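Long-range contact in uncharacterized protein (PDB 5D66), which is of unknown function but, as an ankyrin repeat domain, probably offers a surface for binding other proteins: residues A[166-180]-A[186-198]. Sequence-based numbering, arbitrary orientation.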
loop_
_atom_site.group_PDB
_atom_site.type_symbol
_atom_site.label_atom_id
_atom_site.label_comp_id
_atom_site.label_asym_id
_atom_site.label_seq_id
_atom_site.Cartn_x
_atom_site.Cartn_y
_atom_site.Cartn_z
ATOM N N PRO A 166 -20.081 6.299 0.208
ATOM C CA PRO A 166 -20.330 5.916 -1.167
ATOM C C PRO A 166 -20.638 7.065 -2.097
ATOM O O PRO A 166 -20.802 6.854 -3.288
ATOM C CB PRO A 166 -21.544 5.039 -1.028
ATOM C CG PRO A 166 -22.330 5.662 0.125
ATOM C CD PRO A 166 -21.217 6.016 1.087
ATOM N N ASN A 167 -20.723 8.295 -1.551
ATOM C CA ASN A 167 -21.049 9.490 -2.303
ATOM C C ASN A 167 -19.910 10.432 -2.535
ATOM O O ASN A 167 -20.125 11.525 -3.042
ATOM C CB ASN A 167 -22.265 10.177 -1.642
ATOM C CG ASN A 167 -23.504 9.292 -1.782
ATOM O OD1 ASN A 167 -23.774 8.830 -2.871
ATOM N ND2 ASN A 167 -24.206 9.013 -0.712
ATOM N N LEU A 168 -18.691 10.059 -2.217
ATOM C CA LEU A 168 -17.503 10.877 -2.546
ATOM C C LEU A 168 -17.171 10.659 -4.000
ATOM O O LEU A 168 -16.767 9.574 -4.411
ATOM C CB LEU A 168 -16.313 10.553 -1.639
ATOM C CG LEU A 168 -16.464 10.998 -0.203
ATOM C CD1 LEU A 168 -15.229 10.545 0.592
ATOM C CD2 LEU A 168 -16.733 12.472 0.008
ATOM N N ALA A 169 -17.432 11.695 -4.792
ATOM C CA ALA A 169 -17.285 11.699 -6.239
ATOM C C ALA A 169 -15.844 12.029 -6.680
ATOM O O ALA A 169 -15.045 12.532 -5.899
ATOM C CB ALA A 169 -18.284 12.671 -6.807
ATOM N N ASP A 170 -15.558 11.762 -7.960
ATOM C CA ASP A 170 -14.304 12.148 -8.577
ATOM C C ASP A 170 -14.214 13.661 -8.765
ATOM O O ASP A 170 -15.122 14.429 -8.386
ATOM C CB ASP A 170 -14.039 11.326 -9.834
ATOM C CG ASP A 170 -14.917 11.667 -11.043
ATOM O OD1 ASP A 170 -15.496 12.793 -11.049
ATOM O OD2 ASP A 170 -14.949 10.849 -12.008
ATOM N N LYS A 171 -13.103 14.143 -9.323
ATOM C CA LYS A 171 -12.914 15.590 -9.484
ATOM C C LYS A 171 -13.971 16.220 -10.344
ATOM O O LYS A 171 -14.270 17.395 -10.174
ATOM C CB LYS A 171 -11.575 15.908 -10.140
ATOM C CG LYS A 171 -10.464 15.935 -9.208
ATOM C CD LYS A 171 -9.223 16.225 -9.955
ATOM C CE LYS A 171 -8.063 16.167 -9.043
ATOM N NZ LYS A 171 -6.887 16.152 -9.883
ATOM N N ASP A 172 -14.528 15.439 -11.263
ATOM C CA ASP A 172 -15.471 15.926 -12.255
ATOM C C ASP A 172 -16.918 15.724 -11.810
ATOM O O ASP A 172 -17.859 15.895 -12.606
ATOM C CB ASP A 172 -15.217 15.184 -13.580
ATOM C CG ASP A 172 -13.736 15.161 -13.965
ATOM O OD1 ASP A 172 -13.068 16.242 -13.835
ATOM O OD2 ASP A 172 -13.243 14.073 -14.360
ATOM N N GLY A 173 -17.103 15.366 -10.533
ATOM C CA GLY A 173 -18.426 15.234 -9.963
ATOM C C GLY A 173 -19.124 13.899 -10.230
ATOM O O GLY A 173 -20.308 13.750 -9.883
ATOM N N ILE A 174 -18.431 12.943 -10.843
ATOM C CA ILE A 174 -19.038 11.653 -11.156
ATOM C C ILE A 174 -18.930 10.738 -9.947
ATOM O O ILE A 174 -17.827 10.500 -9.414
ATOM C CB ILE A 174 -18.484 11.074 -12.404
ATOM C CG1 ILE A 174 -18.660 12.051 -13.545
ATOM C CG2 ILE A 174 -19.159 9.738 -12.693
ATOM C CD1 ILE A 174 -18.055 11.561 -14.795
ATOM N N THR A 175 -20.070 10.246 -9.499
ATOM C CA THR A 175 -20.139 9.483 -8.278
ATOM C C THR A 175 -19.738 8.016 -8.495
ATOM O O THR A 175 -19.809 7.488 -9.637
ATOM C CB THR A 175 -21.566 9.542 -7.749
ATOM O OG1 THR A 175 -22.415 8.878 -8.662
ATOM C CG2 THR A 175 -22.021 10.984 -7.419
ATOM N N PRO A 176 -19.405 7.307 -7.413
ATOM C CA PRO A 176 -19.231 5.853 -7.543
ATOM C C PRO A 176 -20.422 5.165 -8.228
ATOM O O PRO A 176 -20.197 4.307 -9.076
ATOM C CB PRO A 176 -19.064 5.463 -6.064
ATOM C CG PRO A 176 -18.371 6.640 -5.455
ATOM C CD PRO A 176 -19.048 7.801 -6.071
ATOM N N LEU A 177 -21.651 5.532 -7.854
ATOM C CA LEU A 177 -22.831 4.921 -8.453
ATOM C C LEU A 177 -22.867 5.146 -9.955
ATOM O O LEU A 177 -23.135 4.208 -10.724
ATOM C CB LEU A 177 -24.058 5.475 -7.781
ATOM C CG LEU A 177 -25.397 4.908 -8.281
ATOM C CD1 LEU A 177 -25.463 3.431 -8.083
ATOM C CD2 LEU A 177 -26.540 5.616 -7.584
ATOM N N GLN A 178 -22.639 6.372 -10.393
ATOM C CA GLN A 178 -22.637 6.637 -11.820
ATOM C C GLN A 178 -21.536 5.883 -12.547
ATOM O O GLN A 178 -21.757 5.337 -13.619
ATOM C CB GLN A 178 -22.596 8.133 -12.087
ATOM C CG GLN A 178 -22.829 8.457 -13.570
ATOM C CD GLN A 178 -24.179 7.888 -14.122
ATOM O OE1 GLN A 178 -25.256 8.212 -13.610
ATOM N NE2 GLN A 178 -24.094 6.948 -15.084
ATOM N N HIS A 179 -20.347 5.846 -11.955
ATOM C CA HIS A 179 -19.271 5.068 -12.524
ATOM C C HIS A 179 -19.633 3.609 -12.710
ATOM O O HIS A 179 -19.306 2.990 -13.740
ATOM C CB HIS A 179 -17.979 5.221 -11.735
ATOM C CG HIS A 179 -17.227 6.478 -12.026
ATOM N ND1 HIS A 179 -16.734 6.756 -13.279
ATOM C CD2 HIS A 179 -16.845 7.489 -11.238
ATOM C CE1 HIS A 179 -16.047 7.870 -13.258
ATOM N NE2 HIS A 179 -16.130 8.351 -12.040
ATOM N N ALA A 180 -20.268 3.020 -11.715
ATOM C CA ALA A 180 -20.693 1.624 -11.804
ATOM C C ALA A 180 -21.755 1.444 -12.892
ATOM O O ALA A 180 -21.723 0.472 -13.679
ATOM C CB ALA A 180 -21.201 1.172 -10.472
ATOM N N ARG A 186 -23.262 -4.588 -12.317
ATOM C CA ARG A 186 -24.553 -4.666 -11.629
ATOM C C ARG A 186 -24.383 -4.991 -10.170
ATOM O O ARG A 186 -25.081 -4.452 -9.296
ATOM C CB ARG A 186 -25.415 -5.746 -12.260
ATOM C CG ARG A 186 -25.686 -5.503 -13.732
ATOM C CD ARG A 186 -26.631 -6.576 -14.295
ATOM N NE ARG A 186 -26.039 -7.903 -14.240
ATOM C CZ ARG A 186 -26.711 -9.041 -14.126
ATOM N NH1 ARG A 186 -28.026 -9.057 -14.067
ATOM N NH2 ARG A 186 -26.057 -10.219 -14.036
ATOM N N GLU A 187 -23.432 -5.880 -9.855
ATOM C CA GLU A 187 -23.155 -6.269 -8.467
ATOM C C GLU A 187 -22.652 -5.063 -7.654
ATOM O O GLU A 187 -23.174 -4.792 -6.555
ATOM C CB GLU A 187 -22.164 -7.449 -8.394
ATOM C CG GLU A 187 -22.572 -8.654 -9.162
ATOM C CD GLU A 187 -22.256 -8.683 -10.655
ATOM O OE1 GLU A 187 -21.824 -7.647 -11.243
ATOM O OE2 GLU A 187 -22.586 -9.675 -11.306
ATOM N N ILE A 188 -21.659 -4.347 -8.206
ATOM C CA ILE A 188 -21.155 -3.174 -7.539
ATOM C C ILE A 188 -22.262 -2.099 -7.366
ATOM O O ILE A 188 -22.365 -1.476 -6.318
ATOM C CB ILE A 188 -19.936 -2.621 -8.287
ATOM C CG1 ILE A 188 -18.762 -3.575 -8.045
ATOM C CG2 ILE A 188 -19.665 -1.170 -7.853
ATOM C CD1 ILE A 188 -17.529 -3.305 -8.901
ATOM N N GLU A 189 -23.118 -1.896 -8.405
ATOM C CA GLU A 189 -24.258 -0.992 -8.269
ATOM C C GLU A 189 -25.139 -1.348 -7.070
ATOM O O GLU A 189 -25.534 -0.474 -6.297
ATOM C CB GLU A 189 -25.042 -0.908 -9.569
ATOM C CG GLU A 189 -26.260 -0.039 -9.451
ATOM C CD GLU A 189 -27.123 -0.008 -10.688
ATOM O OE1 GLU A 189 -26.921 -0.882 -11.562
ATOM O OE2 GLU A 189 -28.038 0.830 -10.757
ATOM N N LYS A 190 -25.467 -2.623 -6.966
ATOM C CA LYS A 190 -26.338 -3.048 -5.866
ATOM C C LYS A 190 -25.689 -2.841 -4.514
ATOM O O LYS A 190 -26.345 -2.354 -3.589
ATOM C CB LYS A 190 -26.794 -4.462 -6.037
ATOM C CG LYS A 190 -27.822 -4.623 -7.170
ATOM C CD LYS A 190 -28.315 -6.025 -7.377
ATOM C CE LYS A 190 -29.438 -6.309 -6.525
ATOM N NZ LYS A 190 -30.736 -5.715 -7.049
ATOM N N LEU A 191 -24.396 -3.160 -4.387
ATOM C CA LEU A 191 -23.674 -2.893 -3.160
ATOM C C LEU A 191 -23.652 -1.437 -2.777
ATOM O O LEU A 191 -23.863 -1.085 -1.615
ATOM C CB LEU A 191 -22.216 -3.383 -3.306
ATOM C CG LEU A 191 -22.039 -4.883 -3.381
ATOM C CD1 LEU A 191 -20.650 -5.269 -3.891
ATOM C CD2 LEU A 191 -22.276 -5.543 -2.020
ATOM N N LEU A 192 -23.439 -0.555 -3.761
ATOM C CA LEU A 192 -23.434 0.886 -3.548
ATOM C C LEU A 192 -24.803 1.389 -3.078
ATOM O O LEU A 192 -24.924 2.200 -2.152
ATOM C CB LEU A 192 -23.019 1.600 -4.805
ATOM C CG LEU A 192 -21.522 1.537 -5.100
ATOM C CD1 LEU A 192 -21.233 1.989 -6.509
ATOM C CD2 LEU A 192 -20.734 2.381 -4.155
ATOM N N LEU A 193 -25.866 0.958 -3.763
ATOM C CA LEU A 193 -27.232 1.417 -3.429
ATOM C C LEU A 193 -27.606 1.045 -1.993
ATOM O O LEU A 193 -28.133 1.880 -1.282
ATOM C CB LEU A 193 -28.250 0.862 -4.407
ATOM C CG LEU A 193 -28.202 1.521 -5.796
ATOM C CD1 LEU A 193 -28.979 0.647 -6.766
ATOM C CD2 LEU A 193 -28.662 2.954 -5.800
ATOM N N VAL A 194 -27.290 -0.162 -1.548
ATOM C CA VAL A 194 -27.666 -0.506 -0.192
ATOM C C VAL A 194 -26.814 0.285 0.846
ATOM O O VAL A 194 -27.272 0.492 1.944
ATOM C CB VAL A 194 -27.731 -2.071 0.035
ATOM C CG1 VAL A 194 -28.632 -2.793 -1.015
ATOM C CG2 VAL A 194 -26.361 -2.673 -0.021
ATOM N N ALA A 195 -25.631 0.762 0.462
ATOM C CA ALA A 195 -24.806 1.616 1.296
ATOM C C ALA A 195 -25.246 3.084 1.293
ATOM O O ALA A 195 -24.593 3.906 1.954
ATOM C CB ALA A 195 -23.354 1.510 0.804
ATOM N N GLY A 196 -26.299 3.412 0.555
ATOM C CA GLY A 196 -26.789 4.802 0.495
ATOM C C GLY A 196 -26.292 5.637 -0.648
ATOM O O GLY A 196 -26.409 6.851 -0.590
ATOM N N ALA A 197 -25.702 5.002 -1.653
ATOM C CA ALA A 197 -25.199 5.739 -2.794
ATOM C C ALA A 197 -26.342 6.419 -3.514
ATOM O O ALA A 197 -27.418 5.825 -3.718
ATOM C CB ALA A 197 -24.501 4.847 -3.740
ATOM N N LYS A 198 -26.045 7.646 -3.944
ATOM C CA LYS A 198 -26.839 8.436 -4.836
ATOM C C LYS A 198 -26.000 8.887 -6.079
ATOM O O LYS A 198 -24.715 8.861 -6.086
ATOM C CB LYS A 198 -27.369 9.681 -4.085
ATOM C CG LYS A 198 -28.077 9.338 -2.779
ATOM C CD LYS A 198 -28.719 10.545 -2.140
ATOM C CE LYS A 198 -29.401 10.142 -0.834
ATOM N NZ LYS A 198 -29.936 11.317 -0.094
ATOM O OXT LYS A 198 -26.614 9.338 -7.068
HETATM O O HOH W 1 -22.444 7.091 -5.516
HETATM O O HOH W 2 -25.173 9.365 -9.135
#
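Ile-188 opens the contact by laying its CG2 methyl 3.8 Å from Ala-180 CB; the alanine is short enough to let the two antiparallel helices, at an axis angle of 160°, draw together here. The next residue, Glu-189, lends its aliphatic part, CG touching Leu-177 CD1, while its carboxylate pairs with Arg-181. Leu-192 fills the middle of the interface: CD1 reaches the Pro-176 carbonyl and Ala-180 CB, and CD2 packs on the rings of Pro-176 and Pro-166. Leu-193 meets Leu-177 at about a right angle, CD2 to CD2 at 3.8 Å. Leu-177 has CG anti to its backbone N (chi1 -179°), which sends CD1 to Glu-189 and Leu-193 and CD2 to Leu-193 and the carboxyl end of Lys-198. Ala-195 receives the Pro-166 ring, and Gly-196, with the positive phi of a Schellman motif, ends the helix and turns the chain back. Its O accepts a bond from Asn-167 ND2 (3.1 Å), donated in the amide plane but arriving above the carbonyl plane. Ala-197 slips its small CB between Pro-166 CB and Leu-177 CB. Lys-198 N then gives Asn-167 OD1 a nearly straight bond (2.8 Å, 174°) on a lone pair, so one amide grips the tail twice, and a water links Lys-198 O to Leu-177 N. Such an antiparallel helix pair is the building element of the ankyrin fold, and here it closes the C-terminal end of the stack.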